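Local coordinates for protein cyclopropane-fatty-acyl-phospholipid synthase 1 (PDB 1KPH) that converts a double bond at the distal position of an alpha mycolic acid into a cyclopropane ring, using a methylene group from S-adenosyl-L-methionine, at residues H15-D20 against T94-Q99; T168-H173 against P206-V211. All coordinates share one frame; numbering follows the deposited sequence.

Contact 1: residues H15-D20 against T94-Q99; sequences HYDLSD and TLSKNQ. With SAH (S-adenosyl-L-homocysteine), chain F; 10A (didecyl-dimethyl-ammonium), chain G.
Asp17 anchors the segment that follows helix 9-16 to the N terminus of helix 97-109, in the Rossmann-like methyltransferase fold where the loop after strand 89-93 grips the cofactor ribose. Asp17 OD1 accepts two bonds, from Asn98 N at 2.7 Å and from Ser96 OG at the same length, and both donors stand above the carboxylate plane. Asp17 OD2 turns its syn lone pair to Lys97 N at 3.0 Å. The carboxylate thus meets two amides of the first helical turn, where the helix dipole would be expected to stabilise its negative charge. Ser96, the N-cap residue, completes the site: OG lies anti to its own backbone N (chi1 178°), donates its hydrogen bond to Asp17 OD1 and weakly caps Gln99 N.

Farther in, Gln99 OE1 receives a bond from SAH O3' at 2.5 Å and another from Thr94 OG1. That threonine hydroxyl also closes an ST turn with Ser96 N and accepts from SAH O2', which takes the N-H of Leu95. The Tyr16 ring has His15 CD2 over the centre of one face, the imidazole turning an edge to it, and SAH C3' over the centre of the other, while Tyr16 OH is hydrogen-bonded to His141. At the outer end, a single water bridges the segments, donating to Asp20 OD1 and, at 2.6 Å, to Asn98 O.

Contact 2: residues T168-H173 against P206-V211; sequences TITGLH and PSIPMV
Thr170, near the end of strand 163-171, lies beside the first turn of helix 208-217, and its side chain can be traced outward. Thr170 CB sits 3.5 Å from Pro206 O and 3.9 Å from Ile208 CG1. Thr170 OG1 occupies the crowded position between the backbone N and the carbonyl carbon (chi1 56°); it meets Ile208 CG1 at 3.8 Å and has a weak hydrogen bond with Asn281. The methyl, CG2, lies anti to the carbonyl carbon and touches both Pro206 O and Ile208 CG1; the Thr170 and Ile208 side chains cross obliquely.

The backbone supplies the direct polar link. Gly171 N donates to Pro206 O over 3.1 Å with an N-H...O angle of 155°, although the N-H approaches from above the carbonyl plane rather than along a lone pair. The same oxygen takes a CA-H...O contact from Thr170 CA, and Ser207 CA returns one to Gly171 O, giving a short reciprocal pairing of extended backbones just before the helix starts. Ser207 is the N-cap: its OG accepts from Met210 N at 3.1 Å. Ile208 N, another amide at this helix start, donates to a water that in turn gives a weak bond to Gly171 O.

One residue back from Thr170, Pro206 CG and CD rest against Ile169 O, and Thr168 OG1 points at CG, tip to tip, while donating to that same carbonyl. Ile169, whose side chain ends facing away from Pro206, lines the didecyl-dimethyl-ammonium and carbonate pockets. The contact therefore joins the C-terminal end of strand 163-171 to the start of helix 208-217. Strand 278-286 pairs with Thr168 and Thr170 and touches Ile208 and Val211, and Tyr147 of helix 147-157 packs on Pro206 and Met210.

From the N terminus, helix 9-16 leads into the first segment of contact 1, and the chain runs through strands 67-71 and 89-93 before residues 94-99 close that loop across 73 intervening residues. Contact 2 opens on strand 163-171 and closes after 32 residues that include helices 174-177 and 186-199. The two loops follow in series, neither nested nor crossed. The centres of contacts 1 and 2 are about 25 Å apart, on opposite sides of the chain's centre. Contact 1 joins the N-terminal region to the cofactor-binding half of the sheet; contact 2 ties strand 163-171, between strands 132-136 and 278-286, to the helix preceding strand 221-227. Tyr16 and Ile169 both touch the bound didecyl-dimethyl-ammonium.

Contact 1: residues H15-D20 against T94-Q99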
ATOM      1  N   HIS A  15     -11.168   1.936  -8.077  1.00 24.73           N
ATOM      2  CA  HIS A  15     -11.091   2.487  -6.731  1.00 24.22           C
ATOM      3  C   HIS A  15     -10.376   3.835  -6.619  1.00 22.66           C
ATOM      4  O   HIS A  15     -10.965   4.814  -6.168  1.00 24.20           O
ATOM      5  CB  HIS A  15     -10.401   1.489  -5.797  1.00 21.41           C
ATOM      6  CG  HIS A  15     -10.408   1.908  -4.358  1.00 22.90           C
ATOM      7  ND1 HIS A  15     -11.449   1.620  -3.504  1.00 20.17           N
ATOM      8  CD2 HIS A  15      -9.522   2.639  -3.639  1.00 21.53           C
ATOM      9  CE1 HIS A  15     -11.207   2.155  -2.321  1.00 21.33           C
ATOM     10  NE2 HIS A  15     -10.044   2.780  -2.376  1.00 20.54           N
ATOM     11  N   TYR A  16      -9.116   3.885  -7.042  1.00 24.37           N
ATOM     12  CA  TYR A  16      -8.313   5.105  -6.917  1.00 24.69           C
ATOM     13  C   TYR A  16      -8.599   6.272  -7.854  1.00 26.11           C
ATOM     14  O   TYR A  16      -8.190   7.401  -7.569  1.00 24.91           O
ATOM     15  CB  TYR A  16      -6.825   4.753  -6.980  1.00 22.89           C
ATOM     16  CG  TYR A  16      -6.441   3.656  -6.011  1.00 21.83           C
ATOM     17  CD1 TYR A  16      -6.450   2.319  -6.407  1.00 21.03           C
ATOM     18  CD2 TYR A  16      -6.110   3.949  -4.687  1.00 18.93           C
ATOM     19  CE1 TYR A  16      -6.140   1.298  -5.508  1.00 22.83           C
ATOM     20  CE2 TYR A  16      -5.799   2.934  -3.782  1.00 21.44           C
ATOM     21  CZ  TYR A  16      -5.817   1.611  -4.199  1.00 22.40           C
ATOM     22  OH  TYR A  16      -5.512   0.599  -3.311  1.00 22.47           O
ATOM     23  N   ASP A  17      -9.282   6.030  -8.966  1.00 25.87           N
ATOM     24  CA  ASP A  17      -9.589   7.138  -9.861  1.00 27.11           C
ATOM     25  C   ASP A  17     -10.977   7.692  -9.598  1.00 27.69           C
ATOM     26  O   ASP A  17     -11.539   8.411 -10.424  1.00 28.49           O
ATOM     27  CB  ASP A  17      -9.449   6.725 -11.327  1.00 28.23           C
ATOM     28  CG  ASP A  17      -8.006   6.685 -11.777  1.00 29.73           C
ATOM     29  OD1 ASP A  17      -7.198   7.473 -11.235  1.00 29.30           O
ATOM     30  OD2 ASP A  17      -7.678   5.882 -12.676  1.00 32.31           O
ATOM     31  N   LEU A  18     -11.518   7.367  -8.429  1.00 27.35           N
ATOM     32  CA  LEU A  18     -12.837   7.846  -8.034  1.00 27.70           C
ATOM     33  C   LEU A  18     -12.856   9.369  -8.035  1.00 29.18           C
ATOM     34  O   LEU A  18     -13.741   9.982  -8.629  1.00 29.48           O
ATOM     35  CB  LEU A  18     -13.185   7.329  -6.636  1.00 28.79           C
ATOM     36  CG  LEU A  18     -14.537   7.729  -6.039  1.00 28.77           C
ATOM     37  CD1 LEU A  18     -15.661   7.153  -6.878  1.00 29.99           C
ATOM     38  CD2 LEU A  18     -14.635   7.219  -4.611  1.00 29.13           C
ATOM     39  N   SER A  19     -11.872   9.969  -7.369  1.00 28.05           N
ATOM     40  CA  SER A  19     -11.748  11.424  -7.270  1.00 28.02           C
ATOM     41  C   SER A  19     -10.783  11.817  -6.155  1.00 27.52           C
ATOM     42  O   SER A  19     -11.073  11.597  -4.981  1.00 25.60           O
ATOM     43  CB  SER A  19     -13.107  12.063  -6.978  1.00 29.63           C
ATOM     44  OG  SER A  19     -12.953  13.395  -6.517  1.00 29.99           O
ATOM     45  N   ASP A  20      -9.644  12.402  -6.517  1.00 26.56           N
ATOM     46  CA  ASP A  20      -8.670  12.816  -5.515  1.00 26.27           C
ATOM     47  C   ASP A  20      -9.366  13.633  -4.440  1.00 26.09           C
ATOM     48  O   ASP A  20      -9.129  13.449  -3.246  1.00 25.79           O
ATOM     49  CB  ASP A  20      -7.565  13.661  -6.150  1.00 27.68           C
ATOM     50  CG  ASP A  20      -6.627  12.846  -7.001  1.00 26.56           C
ATOM     51  OD1 ASP A  20      -5.619  13.413  -7.473  1.00 29.87           O
ATOM     52  OD2 ASP A  20      -6.893  11.643  -7.198  1.00 27.18           O
ATOM     53  N   THR A  94       2.168   3.280 -11.039  1.00 23.28           N
ATOM     54  CA  THR A  94       0.776   3.275 -10.593  1.00 23.42           C
ATOM     55  C   THR A  94      -0.185   3.097 -11.767  1.00 25.28           C
ATOM     56  O   THR A  94       0.063   3.598 -12.865  1.00 25.59           O
ATOM     57  CB  THR A  94       0.396   4.578  -9.868  1.00 24.44           C
ATOM     58  OG1 THR A  94      -0.962   4.489  -9.419  1.00 22.50           O
ATOM     59  CG2 THR A  94       0.521   5.774 -10.806  1.00 22.60           C
ATOM     60  N   LEU A  95      -1.285   2.392 -11.529  1.00 24.87           N
ATOM     61  CA  LEU A  95      -2.277   2.156 -12.571  1.00 26.23           C
ATOM     62  C   LEU A  95      -3.370   3.215 -12.521  1.00 26.44           C
ATOM     63  O   LEU A  95      -4.280   3.220 -13.352  1.00 26.25           O
ATOM     64  CB  LEU A  95      -2.904   0.769 -12.396  1.00 27.02           C
ATOM     65  CG  LEU A  95      -1.919  -0.391 -12.237  1.00 27.42           C
ATOM     66  CD1 LEU A  95      -2.690  -1.708 -12.172  1.00 27.70           C
ATOM     67  CD2 LEU A  95      -0.934  -0.393 -13.399  1.00 26.86           C
ATOM     68  N   SER A  96      -3.271   4.113 -11.544  1.00 24.49           N
ATOM     69  CA  SER A  96      -4.255   5.172 -11.362  1.00 25.69           C
ATOM     70  C   SER A  96      -3.942   6.414 -12.193  1.00 27.04           C
ATOM     71  O   SER A  96      -2.886   7.027 -12.037  1.00 28.17           O
ATOM     72  CB  SER A  96      -4.334   5.550  -9.879  1.00 23.62           C
ATOM     73  OG  SER A  96      -5.240   6.613  -9.666  1.00 23.55           O
ATOM     74  N   LYS A  97      -4.866   6.786 -13.073  1.00 28.38           N
ATOM     75  CA  LYS A  97      -4.679   7.961 -13.919  1.00 28.80           C
ATOM     76  C   LYS A  97      -4.527   9.213 -13.059  1.00 28.12           C
ATOM     77  O   LYS A  97      -3.601  10.002 -13.250  1.00 27.51           O
ATOM     78  CB  LYS A  97      -5.874   8.142 -14.858  1.00 31.75           C
ATOM     79  CG  LYS A  97      -6.229   6.913 -15.680  1.00 33.96           C
ATOM     80  CD  LYS A  97      -7.339   7.221 -16.674  1.00 36.47           C
ATOM     81  CE  LYS A  97      -7.795   5.964 -17.402  1.00 37.56           C
ATOM     82  NZ  LYS A  97      -6.655   5.229 -18.017  1.00 40.23           N
ATOM     83  N   ASN A  98      -5.441   9.388 -12.109  1.00 26.12           N
ATOM     84  CA  ASN A  98      -5.420  10.549 -11.229  1.00 26.60           C
ATOM     85  C   ASN A  98      -4.156  10.642 -10.379  1.00 26.31           C
ATOM     86  O   ASN A  98      -3.685  11.742 -10.075  1.00 24.49           O
ATOM     87  CB  ASN A  98      -6.655  10.552 -10.322  1.00 26.44           C
ATOM     88  CG  ASN A  98      -7.954  10.651 -11.110  1.00 29.44           C
ATOM     89  OD1 ASN A  98      -7.955  11.053 -12.277  1.00 27.88           O
ATOM     90  ND2 ASN A  98      -9.067  10.298 -10.472  1.00 27.51           N
ATOM     91  N   GLN A  99      -3.611   9.492  -9.992  1.00 25.25           N
ATOM     92  CA  GLN A  99      -2.401   9.475  -9.183  1.00 23.87           C
ATOM     93  C   GLN A  99      -1.205   9.812 -10.058  1.00 23.41           C
ATOM     94  O   GLN A  99      -0.319  10.563  -9.648  1.00 22.61           O
ATOM     95  CB  GLN A  99      -2.207   8.104  -8.534  1.00 22.39           C
ATOM     96  CG  GLN A  99      -3.310   7.735  -7.547  1.00 21.29           C
ATOM     97  CD  GLN A  99      -3.014   6.452  -6.800  1.00 20.11           C
ATOM     98  OE1 GLN A  99      -2.379   5.547  -7.333  1.00 20.46           O
ATOM     99  NE2 GLN A  99      -3.488   6.362  -5.563  1.00 19.88           N
TER
HETATM  100  N   SAH F1900       1.941   2.955  -1.759  1.00 14.24           N
HETATM  101  CA  SAH F1900       1.008   4.076  -1.643  1.00 15.47           C
HETATM  102  CB  SAH F1900      -0.352   3.748  -2.294  1.00 16.21           C
HETATM  103  CG  SAH F1900      -1.042   2.413  -1.935  1.00 17.98           C
HETATM  104  C   SAH F1900       0.790   4.463  -0.170  1.00 15.03           C
HETATM  105  OXT SAH F1900       0.165   5.509   0.082  1.00 16.36           O
HETATM  106  C5' SAH F1900      -2.227   0.894  -3.983  1.00 19.73           C
HETATM  107  C4' SAH F1900      -1.316   1.430  -5.079  1.00 20.50           C
HETATM  108  O4' SAH F1900      -0.641   0.379  -5.823  1.00 23.41           O
HETATM  109  C3' SAH F1900      -2.057   2.280  -6.110  1.00 21.55           C
HETATM  110  O3' SAH F1900      -1.271   3.468  -6.392  1.00 21.00           O
HETATM  111  C2' SAH F1900      -2.168   1.369  -7.307  1.00 21.34           C
HETATM  112  O2' SAH F1900      -2.313   2.093  -8.531  1.00 19.57           O
HETATM  113  C1' SAH F1900      -0.900   0.588  -7.233  1.00 22.11           C
HETATM  114  N9  SAH F1900      -0.949  -0.685  -7.959  1.00 22.41           N
HETATM  115  C8  SAH F1900      -1.850  -1.704  -7.914  1.00 24.07           C
HETATM  116  N7  SAH F1900      -1.624  -2.724  -8.682  1.00 24.85           N
HETATM  117  C5  SAH F1900      -0.437  -2.350  -9.312  1.00 25.34           C
HETATM  118  C6  SAH F1900       0.477  -3.022 -10.362  1.00 26.25           C
HETATM  119  N6  SAH F1900       0.223  -4.231 -10.889  1.00 25.78           N
HETATM  120  N1  SAH F1900       1.592  -2.319 -10.748  1.00 27.41           N
HETATM  121  C2  SAH F1900       1.839  -1.096 -10.205  1.00 25.81           C
HETATM  122  N3  SAH F1900       1.118  -0.411  -9.284  1.00 24.31           N
HETATM  123  C4  SAH F1900      -0.015  -1.104  -8.880  1.00 25.13           C
HETATM  124  C1  10A G1901     -10.082 -10.991   0.963  1.00 36.09           C
HETATM  125  C2  10A G1901     -10.009  -9.980  -0.187  1.00 34.27           C
HETATM  126  C3  10A G1901      -9.065  -8.831   0.182  1.00 33.88           C
HETATM  127  C4  10A G1901      -8.910  -7.729  -0.877  1.00 32.24           C
HETATM  128  C5  10A G1901      -7.938  -6.687  -0.306  1.00 30.66           C
HETATM  129  C6  10A G1901      -7.692  -5.452  -1.186  1.00 28.05           C
HETATM  130  C7  10A G1901      -6.738  -4.567  -0.368  1.00 29.24           C
HETATM  131  C8  10A G1901      -6.461  -3.184  -0.964  1.00 26.89           C
HETATM  132  C9  10A G1901      -5.549  -2.419   0.019  1.00 26.68           C
HETATM  133  C10 10A G1901      -5.410  -0.960  -0.415  1.00 23.43           C
HETATM  134  N1  10A G1901      -4.753   0.107   0.477  1.00 21.58           N
HETATM  135  C11 10A G1901      -4.904   1.421  -0.262  1.00 21.38           C
HETATM  136  C12 10A G1901      -3.272  -0.136   0.629  1.00 19.95           C
HETATM  137  C13 10A G1901      -5.303   0.246   1.905  1.00 21.33           C
HETATM  138  C14 10A G1901      -6.810   0.517   2.208  1.00 21.43           C
HETATM  139  C15 10A G1901      -7.277   0.277   3.664  1.00 20.82           C
HETATM  140  C16 10A G1901      -7.180  -1.146   4.262  1.00 22.18           C
HETATM  141  C17 10A G1901      -8.100  -2.171   3.570  1.00 25.36           C
HETATM  142  C18 10A G1901      -8.016  -3.570   4.195  1.00 26.41           C
HETATM  143  C19 10A G1901      -8.962  -4.537   3.470  1.00 28.56           C
HETATM  144  C20 10A G1901      -8.899  -5.916   4.146  1.00 31.07           C
HETATM  145  C21 10A G1901      -9.857  -6.910   3.485  1.00 32.57           C
HETATM  146  C22 10A G1901      -9.759  -8.244   4.225  1.00 34.49           C
HETATM  147  O   HOH W   1      -4.957  13.982 -10.008  1.00 29.63           O

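Contact 2: residues T168-H173 against P206-V211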
ATOM      1  N   THR A 168       2.614  -5.322   3.054  1.00 14.71           N
ATOM      2  CA  THR A 168       1.299  -5.754   2.606  1.00 15.26           C
ATOM      3  C   THR A 168       0.423  -6.314   3.708  1.00 14.50           C
ATOM      4  O   THR A 168       0.907  -6.853   4.698  1.00 14.97           O
ATOM      5  CB  THR A 168       1.422  -6.860   1.528  1.00 18.61           C
ATOM      6  OG1 THR A 168       0.117  -7.304   1.133  1.00 19.65           O
ATOM      7  CG2 THR A 168       2.196  -8.054   2.082  1.00 18.07           C
ATOM      8  N   ILE A 169      -0.881  -6.176   3.518  1.00 14.39           N
ATOM      9  CA  ILE A 169      -1.851  -6.720   4.447  1.00 16.49           C
ATOM     10  C   ILE A 169      -1.769  -8.240   4.243  1.00 19.05           C
ATOM     11  O   ILE A 169      -1.448  -8.705   3.145  1.00 17.69           O
ATOM     12  CB  ILE A 169      -3.261  -6.211   4.082  1.00 18.02           C
ATOM     13  CG1 ILE A 169      -3.335  -4.703   4.346  1.00 17.87           C
ATOM     14  CG2 ILE A 169      -4.329  -6.970   4.860  1.00 19.95           C
ATOM     15  CD1 ILE A 169      -4.454  -4.000   3.600  1.00 19.34           C
ATOM     16  N   THR A 170      -2.021  -9.011   5.293  1.00 20.38           N
ATOM     17  CA  THR A 170      -1.992 -10.468   5.183  1.00 22.97           C
ATOM     18  C   THR A 170      -3.243 -11.028   5.839  1.00 23.86           C
ATOM     19  O   THR A 170      -3.771 -10.439   6.782  1.00 23.26           O
ATOM     20  CB  THR A 170      -0.725 -11.075   5.840  1.00 22.44           C
ATOM     21  OG1 THR A 170      -0.636 -10.668   7.211  1.00 23.55           O
ATOM     22  CG2 THR A 170       0.520 -10.621   5.095  1.00 24.07           C
ATOM     23  N   GLY A 171      -3.731 -12.154   5.331  1.00 25.88           N
ATOM     24  CA  GLY A 171      -4.941 -12.726   5.888  1.00 28.24           C
ATOM     25  C   GLY A 171      -4.887 -14.206   6.199  1.00 31.19           C
ATOM     26  O   GLY A 171      -4.072 -14.949   5.648  1.00 31.56           O
ATOM     27  N   LEU A 172      -5.764 -14.629   7.102  1.00 33.84           N
ATOM     28  CA  LEU A 172      -5.849 -16.024   7.504  1.00 37.64           C
ATOM     29  C   LEU A 172      -6.908 -16.705   6.647  1.00 40.94           C
ATOM     30  O   LEU A 172      -7.820 -16.049   6.134  1.00 40.54           O
ATOM     31  CB  LEU A 172      -6.248 -16.129   8.976  1.00 37.78           C
ATOM     32  CG  LEU A 172      -5.391 -15.388  10.004  1.00 37.20           C
ATOM     33  CD1 LEU A 172      -6.038 -15.505  11.378  1.00 37.84           C
ATOM     34  CD2 LEU A 172      -3.981 -15.960  10.015  1.00 38.40           C
ATOM     35  N   HIS A 173      -6.785 -18.018   6.494  1.00 44.99           N
ATOM     36  CA  HIS A 173      -7.745 -18.779   5.710  1.00 49.96           C
ATOM     37  C   HIS A 173      -9.025 -18.969   6.518  1.00 52.76           C
ATOM     38  O   HIS A 173      -8.995 -19.520   7.617  1.00 53.22           O
ATOM     39  CB  HIS A 173      -7.149 -20.134   5.330  1.00 50.73           C
ATOM     40  CG  HIS A 173      -5.928 -20.029   4.471  1.00 51.99           C
ATOM     41  ND1 HIS A 173      -5.913 -19.333   3.281  1.00 52.49           N
ATOM     42  CD2 HIS A 173      -4.677 -20.524   4.632  1.00 53.01           C
ATOM     43  CE1 HIS A 173      -4.708 -19.403   2.746  1.00 52.67           C
ATOM     44  NE2 HIS A 173      -3.939 -20.121   3.546  1.00 54.24           N
ATOM     45  N   PRO A 206      -2.824 -12.106   0.569  1.00 23.14           N
ATOM     46  CA  PRO A 206      -1.855 -13.196   0.636  1.00 23.50           C
ATOM     47  C   PRO A 206      -1.671 -13.588   2.096  1.00 23.19           C
ATOM     48  O   PRO A 206      -1.824 -12.755   2.990  1.00 25.57           O
ATOM     49  CB  PRO A 206      -0.600 -12.555   0.073  1.00 23.60           C
ATOM     50  CG  PRO A 206      -0.679 -11.179   0.676  1.00 23.08           C
ATOM     51  CD  PRO A 206      -2.140 -10.803   0.474  1.00 22.97           C
ATOM     52  N   SER A 207      -1.366 -14.854   2.338  1.00 22.24           N
ATOM     53  CA  SER A 207      -1.117 -15.316   3.694  1.00 21.71           C
ATOM     54  C   SER A 207       0.373 -15.063   3.871  1.00 20.71           C
ATOM     55  O   SER A 207       1.085 -14.871   2.883  1.00 20.05           O
ATOM     56  CB  SER A 207      -1.390 -16.814   3.815  1.00 21.61           C
ATOM     57  OG  SER A 207      -0.380 -17.550   3.146  1.00 20.95           O
ATOM     58  N   ILE A 208       0.851 -15.056   5.110  1.00 19.76           N
ATOM     59  CA  ILE A 208       2.268 -14.829   5.356  1.00 19.39           C
ATOM     60  C   ILE A 208       3.104 -15.936   4.698  1.00 20.06           C
ATOM     61  O   ILE A 208       4.092 -15.658   4.015  1.00 19.40           O
ATOM     62  CB  ILE A 208       2.563 -14.756   6.877  1.00 18.07           C
ATOM     63  CG1 ILE A 208       1.957 -13.463   7.450  1.00 19.49           C
ATOM     64  CG2 ILE A 208       4.066 -14.816   7.132  1.00 18.44           C
ATOM     65  CD1 ILE A 208       2.124 -13.289   8.957  1.00 20.16           C
ATOM     66  N   PRO A 209       2.720 -17.207   4.894  1.00 19.35           N
ATOM     67  CA  PRO A 209       3.501 -18.280   4.271  1.00 20.71           C
ATOM     68  C   PRO A 209       3.567 -18.126   2.755  1.00 20.26           C
ATOM     69  O   PRO A 209       4.555 -18.501   2.131  1.00 20.23           O
ATOM     70  CB  PRO A 209       2.749 -19.539   4.690  1.00 20.20           C
ATOM     71  CG  PRO A 209       2.228 -19.167   6.047  1.00 21.83           C
ATOM     72  CD  PRO A 209       1.707 -17.762   5.809  1.00 21.20           C
ATOM     73  N   MET A 210       2.515 -17.570   2.163  1.00 20.83           N
ATOM     74  CA  MET A 210       2.487 -17.388   0.720  1.00 23.36           C
ATOM     75  C   MET A 210       3.543 -16.375   0.280  1.00 23.36           C
ATOM     76  O   MET A 210       4.183 -16.547  -0.759  1.00 23.82           O
ATOM     77  CB  MET A 210       1.099 -16.930   0.272  1.00 27.11           C
ATOM     78  CG  MET A 210       0.829 -17.145  -1.205  1.00 33.37           C
ATOM     79  SD  MET A 210      -0.818 -16.595  -1.672  1.00 42.21           S
ATOM     80  CE  MET A 210      -1.845 -17.564  -0.542  1.00 40.58           C
ATOM     81  N   VAL A 211       3.728 -15.320   1.071  1.00 23.66           N
ATOM     82  CA  VAL A 211       4.725 -14.297   0.752  1.00 21.53           C
ATOM     83  C   VAL A 211       6.116 -14.888   0.958  1.00 21.58           C
ATOM     84  O   VAL A 211       7.014 -14.696   0.140  1.00 20.57           O
ATOM     85  CB  VAL A 211       4.565 -13.049   1.654  1.00 21.50           C
ATOM     86  CG1 VAL A 211       5.697 -12.064   1.398  1.00 18.88           C
ATOM     87  CG2 VAL A 211       3.224 -12.396   1.389  1.00 20.14           C
TER
HETATM   88  O   HOH W   2      -1.037 -15.526   7.194  1.00 26.83           O